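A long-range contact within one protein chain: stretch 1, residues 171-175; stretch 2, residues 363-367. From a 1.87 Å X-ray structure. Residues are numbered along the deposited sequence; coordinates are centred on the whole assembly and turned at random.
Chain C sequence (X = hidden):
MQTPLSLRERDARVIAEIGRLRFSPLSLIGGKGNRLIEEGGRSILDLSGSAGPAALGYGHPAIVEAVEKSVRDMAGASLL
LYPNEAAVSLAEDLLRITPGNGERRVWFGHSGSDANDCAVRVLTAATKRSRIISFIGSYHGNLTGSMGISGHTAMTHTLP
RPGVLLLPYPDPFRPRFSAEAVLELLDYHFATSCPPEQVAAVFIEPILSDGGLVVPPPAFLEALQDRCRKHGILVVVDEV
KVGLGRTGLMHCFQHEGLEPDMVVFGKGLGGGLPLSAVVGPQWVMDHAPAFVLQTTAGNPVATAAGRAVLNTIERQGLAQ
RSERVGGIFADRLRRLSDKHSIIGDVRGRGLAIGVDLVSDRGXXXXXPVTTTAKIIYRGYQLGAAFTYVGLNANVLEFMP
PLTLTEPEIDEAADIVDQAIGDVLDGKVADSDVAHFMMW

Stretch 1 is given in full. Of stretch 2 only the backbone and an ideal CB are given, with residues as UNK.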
# COMPACT_ATOMS: atom_id res chain seq x y z
N ASP C 171 26.15 -1.01 18.20
CA ASP C 171 25.30 -0.33 19.14
C ASP C 171 26.18 0.25 20.28
O ASP C 171 26.63 -0.49 21.13
CB ASP C 171 24.33 -1.35 19.69
CG ASP C 171 23.42 -0.79 20.76
OD1 ASP C 171 23.59 0.39 21.20
OD2 ASP C 171 22.53 -1.55 21.15
N PRO C 172 26.41 1.57 20.29
CA PRO C 172 27.23 2.14 21.35
C PRO C 172 26.76 1.86 22.79
O PRO C 172 27.58 1.81 23.67
CB PRO C 172 27.19 3.65 21.07
CG PRO C 172 26.72 3.78 19.67
CD PRO C 172 25.85 2.60 19.40
N PHE C 173 25.47 1.65 23.03
CA PHE C 173 24.95 1.47 24.39
C PHE C 173 25.09 0.02 24.88
O PHE C 173 25.30 -0.20 26.05
CB PHE C 173 23.49 1.92 24.48
CG PHE C 173 22.94 1.98 25.90
CD1 PHE C 173 23.39 2.93 26.79
CD2 PHE C 173 21.94 1.11 26.31
CE1 PHE C 173 22.87 3.02 28.07
CE2 PHE C 173 21.40 1.18 27.58
CZ PHE C 173 21.87 2.15 28.48
N ARG C 174 24.99 -0.96 23.98
CA ARG C 174 25.25 -2.37 24.29
C ARG C 174 26.30 -2.87 23.35
O ARG C 174 25.99 -3.62 22.43
CB ARG C 174 23.98 -3.19 24.19
CG ARG C 174 22.93 -2.70 25.18
CD ARG C 174 21.82 -3.68 25.40
NE ARG C 174 20.97 -3.29 26.52
CZ ARG C 174 20.06 -2.32 26.47
NH1 ARG C 174 19.87 -1.62 25.37
NH2 ARG C 174 19.33 -2.03 27.55
N PRO C 175 27.57 -2.46 23.55
CA PRO C 175 28.58 -2.57 22.48
C PRO C 175 29.25 -3.94 22.37
O PRO C 175 30.47 -4.07 22.52
CB PRO C 175 29.59 -1.49 22.88
CG PRO C 175 29.58 -1.57 24.35
CD PRO C 175 28.13 -1.81 24.74
N UNK C 363 24.74 -3.26 34.47
CA UNK C 363 24.64 -4.31 33.41
C UNK C 363 23.86 -3.85 32.15
O UNK C 363 24.05 -4.40 31.07
CB UNK C 363 23.96 -5.55 33.99
N UNK C 364 22.99 -2.85 32.30
CA UNK C 364 22.17 -2.35 31.18
C UNK C 364 21.17 -3.40 30.72
O UNK C 364 20.63 -3.36 29.59
CB UNK C 364 23.06 -1.93 30.01
N UNK C 365 20.90 -4.35 31.61
CA UNK C 365 19.84 -5.28 31.40
C UNK C 365 18.53 -4.50 31.10
O UNK C 365 18.15 -3.61 31.87
CB UNK C 365 19.69 -6.19 32.62
N UNK C 366 17.84 -4.84 30.01
CA UNK C 366 16.62 -4.13 29.63
C UNK C 366 15.55 -4.20 30.71
O UNK C 366 15.40 -5.23 31.30
CB UNK C 366 16.07 -4.70 28.32
N UNK C 367 14.77 -3.15 30.91
CA UNK C 367 13.65 -3.25 31.85
C UNK C 367 12.67 -4.24 31.31
O UNK C 367 12.60 -4.44 30.08
CB UNK C 367 12.98 -1.90 32.08

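Position 363 can be settled quickly. Its ideal CB has nothing of stretch 1 within 5.5 Å, and phi/psi of -85/-23 is open to most residues, so stretch 1 imposes no choice. The deposited residue is S363, with chi1 at 72° (p); its OG accepts a hydrogen bond from the backbone N of position 365, 3.2 Å from OG to N, which ties the loop locally.

Position 364 carries the contact. Its CA-to-CB bond points toward stretch 1, and the ideal CB lies 4.3 Å from F173 CE2 and 4.3 Å from R174 NE. Phi/psi of 66/21 falls in the left-handed region, where glycine, asparagine and aspartate are most at ease, although other residues can be accommodated. Beyond CB, stretch 1 offers the face of the F173 ring and, farther along, the carbonyl oxygen F173 O, an acceptor. An aliphatic, aromatic or amide side chain could cover part of the ring; reaching the carbonyl as well calls for a long donor such as lysine, arginine or perhaps glutamine. The backbone is engaged whatever the side chain: its O accepts from R174 NE at 3.1 Å and from R174 NH2 at 2.8 Å, with N-H...O angles of 136° and 149°, a forked arrangement at the edge of the R174 guanidinium, near its plane.

The residue is R364. With chi1 at -69° (m) and chi2 and chi3 both t, the chain runs extended across F173. Its CD stands 3.7 Å from the F173 ring centroid, 16° off the normal, a CH-pi contact, and the guanidinium lies flat on the same ring, centres 4.1 Å apart and planes at 11°. From there NH1 donates to F173 O at 2.8 Å, with an angle of 147°. One arginine thus meets both the ring and the backbone of F173, while F173 N is held by D171 OD1 at 2.9 Å.

At position 365 the CA-to-CB bond points away and no stretch 1 atom comes within 5.5 Å of the ideal CB; polar or charged side chains would suit as well as many others. It is E365, whose side chain does not reach stretch 1.

Position 366 points sideways, its ideal CB 4.3 Å from R174 NH2. The neighbour is a charged donor, so a polar or acidic side chain would suit as well as a small or aliphatic one, and phi/psi of -60/144 also permits proline. The deposited P366 brings its CD to 4.2 Å from R174 NH2, packing without a hydrogen bond.

Position 367 also points sideways, with no stretch 1 atom within 5.5 Å of its ideal CB, so this contact leaves the choice free. It is A367, which does not touch stretch 1.

Stretch 2, residues 363-367: SREPA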
# COMPACT_ATOMS: atom_id res chain seq x y z
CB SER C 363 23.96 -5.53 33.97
OG SER C 363 22.58 -5.28 34.16
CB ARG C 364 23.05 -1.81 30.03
CG ARG C 364 23.76 -0.53 30.44
CD ARG C 364 24.61 0.04 29.32
NE ARG C 364 25.21 1.30 29.72
CZ ARG C 364 26.09 1.99 29.00
NH1 ARG C 364 26.50 1.55 27.83
NH2 ARG C 364 26.57 3.13 29.47
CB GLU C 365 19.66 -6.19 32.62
CG GLU C 365 18.65 -7.32 32.45
CD GLU C 365 19.09 -8.38 31.41
OE1 GLU C 365 20.24 -8.34 30.89
OE2 GLU C 365 18.25 -9.27 31.11
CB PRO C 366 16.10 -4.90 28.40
CG PRO C 366 17.19 -5.86 28.01
CD PRO C 366 18.30 -5.81 29.00
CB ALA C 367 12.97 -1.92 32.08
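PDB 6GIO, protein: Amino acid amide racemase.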